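Local structure of Alr4995 protein (Nostoc sp., 6LRF) at residues 214-219 and 259-264; 226-231 and 248-253. The protein probably works as a bifunctional arginine dihydrolase and ornithine cyclodeaminase, hydrolysing arginine to ornithine and converting ornithine to proline. One frame throughout, in Å; residues are numbered along the deposited sequence.

Contact 1. Residues 214-219 and 259-264; sequences VNFACN and GGAAKC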
ATOM      1  N   VAL B 214     -15.183  23.277 -25.330  1.00 40.62           N
ATOM      2  CA  VAL B 214     -14.525  24.375 -24.617  1.00 36.76           C
ATOM      3  C   VAL B 214     -14.287  25.583 -25.540  1.00 38.82           C
ATOM      4  O   VAL B 214     -13.881  26.658 -25.095  1.00 42.53           O
ATOM      5  CB  VAL B 214     -13.189  23.920 -23.996  1.00 38.94           C
ATOM      6  CG1 VAL B 214     -13.419  22.758 -23.058  1.00 37.49           C
ATOM      7  CG2 VAL B 214     -12.213  23.510 -25.093  1.00 43.83           C
ATOM      8  N   ASN B 215     -14.539  25.392 -26.827  1.00 37.45           N
ATOM      9  CA  ASN B 215     -14.564  26.497 -27.773  1.00 44.15           C
ATOM     10  C   ASN B 215     -15.979  27.051 -27.985  1.00 44.74           C
ATOM     11  O   ASN B 215     -16.197  27.876 -28.884  1.00 40.96           O
ATOM     12  CB  ASN B 215     -13.977  26.060 -29.115  1.00 44.41           C
ATOM     13  CG  ASN B 215     -12.476  26.184 -29.149  1.00 49.97           C
ATOM     14  OD1 ASN B 215     -11.939  27.228 -29.525  1.00 58.29           O
ATOM     15  ND2 ASN B 215     -11.787  25.130 -28.730  1.00 42.18           N
ATOM     16  N   PHE B 216     -16.917  26.586 -27.153  1.00 40.06           N
ATOM     17  CA  PHE B 216     -18.322  27.003 -27.192  1.00 38.31           C
ATOM     18  C   PHE B 216     -19.006  26.645 -28.504  1.00 41.81           C
ATOM     19  O   PHE B 216     -19.786  27.437 -29.036  1.00 38.22           O
ATOM     20  CB  PHE B 216     -18.451  28.504 -26.968  1.00 36.50           C
ATOM     21  CG  PHE B 216     -18.251  28.932 -25.549  1.00 41.03           C
ATOM     22  CD1 PHE B 216     -19.331  29.359 -24.787  1.00 39.09           C
ATOM     23  CD2 PHE B 216     -16.981  28.947 -24.983  1.00 39.53           C
ATOM     24  CE1 PHE B 216     -19.154  29.777 -23.469  1.00 38.69           C
ATOM     25  CE2 PHE B 216     -16.794  29.365 -23.673  1.00 42.78           C
ATOM     26  CZ  PHE B 216     -17.880  29.778 -22.911  1.00 41.22           C
ATOM     27  N   ALA B 217     -18.707  25.460 -29.026  1.00 36.10           N
ATOM     28  CA  ALA B 217     -19.365  24.969 -30.231  1.00 40.76           C
ATOM     29  C   ALA B 217     -20.889  24.883 -30.066  1.00 40.16           C
ATOM     30  O   ALA B 217     -21.638  25.110 -31.019  1.00 39.11           O
ATOM     31  CB  ALA B 217     -18.799  23.595 -30.625  1.00 43.71           C
ATOM     32  N   CYS B 218     -21.343  24.553 -28.860  1.00 34.09           N
ATOM     33  CA  CYS B 218     -22.771  24.391 -28.610  1.00 38.22           C
ATOM     34  C   CYS B 218     -23.484  25.727 -28.539  1.00 37.11           C
ATOM     35  O   CYS B 218     -24.712  25.804 -28.702  1.00 37.41           O
ATOM     36  CB  CYS B 218     -22.997  23.619 -27.318  1.00 37.25           C
ATOM     37  SG  CYS B 218     -22.630  21.884 -27.507  1.00 38.75           S
ATOM     38  N   ASN B 219     -22.696  26.771 -28.289  1.00 35.93           N
ATOM     39  CA  ASN B 219     -23.186  28.145 -28.214  1.00 32.58           C
ATOM     40  C   ASN B 219     -23.357  28.733 -29.618  1.00 34.30           C
ATOM     41  O   ASN B 219     -22.703  29.700 -30.002  1.00 31.48           O
ATOM     42  CB  ASN B 219     -22.231  28.990 -27.381  1.00 32.62           C
ATOM     43  CG  ASN B 219     -22.935  30.076 -26.619  1.00 34.58           C
ATOM     44  OD1 ASN B 219     -22.682  31.270 -26.842  1.00 30.95           O
ATOM     45  ND2 ASN B 219     -23.833  29.679 -25.710  1.00 28.78           N
ATOM     46  N   GLY B 259     -17.179  34.270 -20.626  1.00 41.47           N
ATOM     47  CA  GLY B 259     -17.875  32.999 -20.567  1.00 37.94           C
ATOM     48  C   GLY B 259     -19.079  32.885 -21.488  1.00 40.94           C
ATOM     49  O   GLY B 259     -19.992  32.093 -21.218  1.00 35.37           O
ATOM     50  N   GLY B 260     -19.086  33.661 -22.573  1.00 37.01           N
ATOM     51  CA  GLY B 260     -20.152  33.581 -23.562  1.00 31.76           C
ATOM     52  C   GLY B 260     -19.672  33.665 -24.999  1.00 34.99           C
ATOM     53  O   GLY B 260     -18.562  34.112 -25.261  1.00 37.05           O
ATOM     54  N   ALA B 261     -20.496  33.215 -25.940  1.00 32.55           N
ATOM     55  CA  ALA B 261     -20.143  33.321 -27.357  1.00 37.56           C
ATOM     56  C   ALA B 261     -21.367  33.703 -28.191  1.00 31.19           C
ATOM     57  O   ALA B 261     -22.190  34.515 -27.760  1.00 31.37           O
ATOM     58  CB  ALA B 261     -19.527  32.017 -27.871  1.00 36.13           C
ATOM     59  N   ALA B 262     -21.486  33.112 -29.376  1.00 36.16           N
ATOM     60  CA  ALA B 262     -22.494  33.543 -30.348  1.00 35.75           C
ATOM     61  C   ALA B 262     -23.919  33.480 -29.785  1.00 32.51           C
ATOM     62  O   ALA B 262     -24.599  34.499 -29.710  1.00 36.88           O
ATOM     63  CB  ALA B 262     -22.388  32.716 -31.614  1.00 32.26           C
ATOM     64  N   LYS B 263     -24.357  32.293 -29.377  1.00 29.64           N
ATOM     65  CA  LYS B 263     -25.717  32.119 -28.882  1.00 27.95           C
ATOM     66  C   LYS B 263     -25.997  33.021 -27.665  1.00 35.35           C
ATOM     67  O   LYS B 263     -27.107  33.534 -27.521  1.00 32.72           O
ATOM     68  CB  LYS B 263     -25.959  30.641 -28.535  1.00 35.85           C
ATOM     69  CG  LYS B 263     -27.349  30.290 -27.996  1.00 33.06           C
ATOM     70  CD  LYS B 263     -28.423  30.306 -29.083  1.00 35.14           C
ATOM     71  CE  LYS B 263     -29.536  29.299 -28.780  1.00 31.12           C
ATOM     72  NZ  LYS B 263     -29.232  27.957 -29.349  1.00 30.93           N
ATOM     73  N   CYS B 264     -24.991  33.225 -26.807  1.00 27.80           N
ATOM     74  CA  CYS B 264     -25.151  34.053 -25.609  1.00 24.10           C
ATOM     75  C   CYS B 264     -25.422  35.506 -25.961  1.00 29.36           C
ATOM     76  O   CYS B 264     -26.101  36.214 -25.221  1.00 26.05           O
ATOM     77  CB  CYS B 264     -23.902  33.986 -24.719  1.00 31.83           C
ATOM     78  SG  CYS B 264     -23.775  32.507 -23.688  1.00 40.45           S
TER
HETATM   79  O   HOH W   1     -27.116  26.595 -27.556  1.00 29.31           O
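All the direct hydrogen bonds between these two loops end on Asn-219. Its side-chain OD1 accepts Cys-264 N at 3.0 Å, the donor standing above the amide plane, and takes a weak, strongly bent bond from Ala-261 N at 3.1 Å. The backbone carbonyl joins in, Lys-263 N reaching Asn-219 O with an N-H...O angle of 164°. Asn-219 ND2 is held by Asp-170 O, so both ends of the amide are fixed. An alanine here removes the acceptor of Cys-264 N and Ala-261 N, and would probably loosen the join between the two loops. Farther out, a water bridges Cys-218 O and Lys-263 NZ, the lysine chain bending so that NZ meets the water and, weakly, Thr-220 O. Phe-216 CB meets Ala-261 CB at 3.8 Å; separately, the ring edge at CE1 lies near Gly-259 O, 3.3 Å away and close to the ring plane. Asn-219 CB lies in that plane, also at the edge. Phe-216 and Gly-259, both with positive phi, are the C-prime residues of the Schellman motifs that end helices 210-213 and 253-256. Leu-256 of the latter touches both Phe-216 and Ala-261, and the paired loops run on to strands 221-223 and 267-268.

Contact 2. Residues 226-231 and 248-253; sequences IVIMNK and LETPLT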
ATOM      1  N   ILE B 226     -28.524  27.606 -41.537  1.00 41.92           N
ATOM      2  CA  ILE B 226     -27.274  28.246 -41.156  1.00 41.75           C
ATOM      3  C   ILE B 226     -26.984  27.999 -39.677  1.00 47.10           C
ATOM      4  O   ILE B 226     -27.894  28.051 -38.840  1.00 41.13           O
ATOM      5  CB  ILE B 226     -27.305  29.761 -41.401  1.00 43.48           C
ATOM      6  CG1 ILE B 226     -27.900  30.071 -42.776  1.00 51.84           C
ATOM      7  CG2 ILE B 226     -25.921  30.360 -41.210  1.00 43.24           C
ATOM      8  CD1 ILE B 226     -27.312  29.281 -43.916  1.00 52.49           C
ATOM      9  N   VAL B 227     -25.724  27.709 -39.359  1.00 46.22           N
ATOM     10  CA  VAL B 227     -25.287  27.698 -37.970  1.00 44.99           C
ATOM     11  C   VAL B 227     -24.060  28.583 -37.815  1.00 47.05           C
ATOM     12  O   VAL B 227     -23.025  28.355 -38.438  1.00 50.86           O
ATOM     13  CB  VAL B 227     -24.997  26.265 -37.457  1.00 46.23           C
ATOM     14  CG1 VAL B 227     -26.306  25.543 -37.196  1.00 44.05           C
ATOM     15  CG2 VAL B 227     -24.134  25.478 -38.443  1.00 44.95           C
ATOM     16  N   ILE B 228     -24.204  29.624 -37.003  1.00 44.07           N
ATOM     17  CA  ILE B 228     -23.119  30.557 -36.742  1.00 43.65           C
ATOM     18  C   ILE B 228     -22.512  30.260 -35.382  1.00 47.56           C
ATOM     19  O   ILE B 228     -23.232  29.961 -34.421  1.00 43.60           O
ATOM     20  CB  ILE B 228     -23.598  32.014 -36.767  1.00 39.19           C
ATOM     21  CG1 ILE B 228     -24.377  32.299 -38.051  1.00 48.99           C
ATOM     22  CG2 ILE B 228     -22.420  32.963 -36.632  1.00 39.99           C
ATOM     23  CD1 ILE B 228     -25.205  33.575 -37.988  1.00 42.48           C
HETATM   24  N   MSE B 229     -21.191  30.353 -35.294  1.00 46.92           N
HETATM   25  CA  MSE B 229     -20.501  30.029 -34.056  1.00 49.85           C
HETATM   26  C   MSE B 229     -19.084  30.552 -34.028  1.00 49.76           C
HETATM   27  O   MSE B 229     -18.598  31.110 -35.008  1.00 52.31           O
HETATM   28  CB  MSE B 229     -20.484  28.520 -33.857  1.00 54.04           C
HETATM   29  CG  MSE B 229     -20.223  27.757 -35.148  1.00 56.83           C
HETATM   30 SE   MSE B 229     -19.911  25.887 -34.745  1.00 97.81          SE
HETATM   31  CE  MSE B 229     -18.510  26.160 -33.414  1.00 60.82           C
ATOM     32  N   ASN B 230     -18.417  30.336 -32.899  1.00 48.68           N
ATOM     33  CA  ASN B 230     -17.054  30.802 -32.708  1.00 51.99           C
ATOM     34  C   ASN B 230     -16.047  30.069 -33.601  1.00 57.04           C
ATOM     35  O   ASN B 230     -15.484  30.663 -34.524  1.00 57.00           O
ATOM     36  CB  ASN B 230     -16.650  30.651 -31.243  1.00 51.75           C
ATOM     37  CG  ASN B 230     -15.213  31.063 -30.994  1.00 51.83           C
ATOM     38  OD1 ASN B 230     -14.732  32.054 -31.548  1.00 47.93           O
ATOM     39  ND2 ASN B 230     -14.510  30.289 -30.176  1.00 55.05           N
ATOM     40  N   LYS B 231     -15.826  28.787 -33.318  1.00 55.25           N
ATOM     41  CA  LYS B 231     -14.794  27.999 -33.997  1.00 56.40           C
ATOM     42  C   LYS B 231     -15.153  26.522 -33.984  1.00 59.99           C
ATOM     43  O   LYS B 231     -15.400  25.957 -32.915  1.00 62.45           O
ATOM     44  CB  LYS B 231     -13.421  28.210 -33.333  1.00 59.39           C
ATOM     45  CG  LYS B 231     -12.321  28.694 -34.275  1.00 64.24           C
ATOM     46  CD  LYS B 231     -11.308  29.593 -33.546  1.00 63.16           C
ATOM     47  CE  LYS B 231     -11.821  31.042 -33.460  1.00 60.65           C
ATOM     48  NZ  LYS B 231     -10.877  32.007 -32.830  1.00 59.05           N
ATOM     49  N   LEU B 248     -21.131  28.746 -40.562  1.00 52.72           N
ATOM     50  CA  LEU B 248     -20.460  30.044 -40.575  1.00 50.42           C
ATOM     51  C   LEU B 248     -19.691  30.250 -39.276  1.00 51.47           C
ATOM     52  O   LEU B 248     -20.260  30.153 -38.187  1.00 53.33           O
ATOM     53  CB  LEU B 248     -21.474  31.180 -40.757  1.00 51.58           C
ATOM     54  CG  LEU B 248     -21.949  31.622 -42.146  1.00 56.30           C
ATOM     55  CD1 LEU B 248     -22.215  30.452 -43.066  1.00 53.47           C
ATOM     56  CD2 LEU B 248     -23.196  32.474 -42.023  1.00 46.86           C
ATOM     57  N   GLU B 249     -18.400  30.528 -39.376  1.00 51.36           N
ATOM     58  CA  GLU B 249     -17.619  30.856 -38.191  1.00 53.34           C
ATOM     59  C   GLU B 249     -17.413  32.364 -38.114  1.00 53.46           C
ATOM     60  O   GLU B 249     -17.644  33.079 -39.086  1.00 56.68           O
ATOM     61  CB  GLU B 249     -16.274  30.124 -38.200  1.00 53.70           C
ATOM     62  CG  GLU B 249     -16.402  28.607 -38.179  1.00 58.29           C
ATOM     63  CD  GLU B 249     -15.083  27.891 -38.442  1.00 62.11           C
ATOM     64  OE1 GLU B 249     -14.551  28.012 -39.567  1.00 62.86           O
ATOM     65  OE2 GLU B 249     -14.580  27.203 -37.525  1.00 60.46           O
ATOM     66  N   THR B 250     -17.008  32.837 -36.939  1.00 57.37           N
ATOM     67  CA  THR B 250     -16.631  34.233 -36.720  1.00 57.12           C
ATOM     68  C   THR B 250     -15.989  34.315 -35.340  1.00 55.04           C
ATOM     69  O   THR B 250     -16.573  33.868 -34.349  1.00 53.86           O
ATOM     70  CB  THR B 250     -17.842  35.229 -36.828  1.00 57.60           C
ATOM     71  OG1 THR B 250     -17.430  36.548 -36.430  1.00 55.08           O
ATOM     72  CG2 THR B 250     -19.032  34.782 -35.963  1.00 49.24           C
ATOM     73  N   PRO B 251     -14.768  34.864 -35.273  1.00 54.09           N
ATOM     74  CA  PRO B 251     -14.056  34.908 -33.993  1.00 50.74           C
ATOM     75  C   PRO B 251     -14.824  35.716 -32.952  1.00 46.15           C
ATOM     76  O   PRO B 251     -15.299  36.815 -33.265  1.00 44.86           O
ATOM     77  CB  PRO B 251     -12.724  35.582 -34.351  1.00 49.23           C
ATOM     78  CG  PRO B 251     -13.013  36.374 -35.565  1.00 47.04           C
ATOM     79  CD  PRO B 251     -14.043  35.581 -36.335  1.00 52.69           C
ATOM     80  N   LEU B 252     -14.953  35.155 -31.747  1.00 44.66           N
ATOM     81  CA  LEU B 252     -15.641  35.800 -30.628  1.00 47.01           C
ATOM     82  C   LEU B 252     -14.850  35.584 -29.348  1.00 44.03           C
ATOM     83  O   LEU B 252     -15.420  35.516 -28.258  1.00 38.16           O
ATOM     84  CB  LEU B 252     -17.063  35.250 -30.462  1.00 41.32           C
ATOM     85  CG  LEU B 252     -18.086  35.561 -31.554  1.00 42.30           C
ATOM     86  CD1 LEU B 252     -19.224  34.551 -31.521  1.00 43.06           C
ATOM     87  CD2 LEU B 252     -18.627  36.981 -31.404  1.00 41.45           C
ATOM     88  N   THR B 253     -13.531  35.477 -29.489  1.00 44.32           N
ATOM     89  CA  THR B 253     -12.649  35.151 -28.364  1.00 43.12           C
ATOM     90  C   THR B 253     -12.710  36.172 -27.228  1.00 43.06           C
ATOM     91  O   THR B 253     -12.491  35.826 -26.069  1.00 41.93           O
ATOM     92  CB  THR B 253     -11.173  35.017 -28.827  1.00 47.84           C
ATOM     93  OG1 THR B 253     -10.723  36.258 -29.394  1.00 48.61           O
ATOM     94  CG2 THR B 253     -11.026  33.891 -29.861  1.00 41.25           C
TER
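A beta-alpha-beta unit, strand 226-229, helix 234-242 and strand 246-249, brings these segments together as parallel neighbours, and the pairing continues into the loops beyond the strands. Leu-248 N donates in plane to Val-227 O at 2.9 Å; Leu-248 O then accepts Met-229 N nearly along its C=O axis. One step farther, the bond from Thr-250 N to Met-229 O is weak. Ile-228 and Leu-248 point to the same face of the sheet, where Ile-47 of helix 34-49 touches both. Their side chains lie side by side, Ile-228 CG1 4.1 Å from Leu-248 CB, and Leu-248 CD2 reaches back obliquely to Ile-226 CG2 at 3.5 Å. Ile-228 CG2, anti to its backbone N, crosses to Thr-250 CG2. Selenomethionine Met-229 and Glu-249 take the other face; the carboxylate OE2 of Glu-249 runs beside Lys-231 CA and accepts Ala-232 N. Farther along, the Lys-231 side chain crosses that of Thr-253 obliquely, NZ 3.5 Å from Thr-253 CG2. Beyond the strands a side chain takes over the bonding: Asn-230, with CG anti to the backbone N (chi1 177°), directs OD1 to Leu-252 N at 3.1 Å, the donor lying above the amide plane.

In the fold
Contacts 1 and 2 both lie in the GME-family part of the chain, probably the arginine dihydrolase portion of the enzyme, their centres about 9 Å apart, and contact 2 falls between the two segments of contact 1 along the chain. Asn-230 ND2 and Asn-215 O, 3.2 Å apart, probably share a hydrogen bond, so the asparagine that holds Leu-252 through OD1 also reaches the loop 214-219. Packing joins them elsewhere: Leu-252 CD1 lies 3.4 Å from Ala-262 N, and Met-229 CE lies 3.5 Å from Ala-217 CA. Segment 226-231 meets both loops of contact 1, since Ile-228 O also lies 4.0 Å from Ala-262 CB, whereas 248-253 packs on 259-264 through Leu-252. The structure is unliganded.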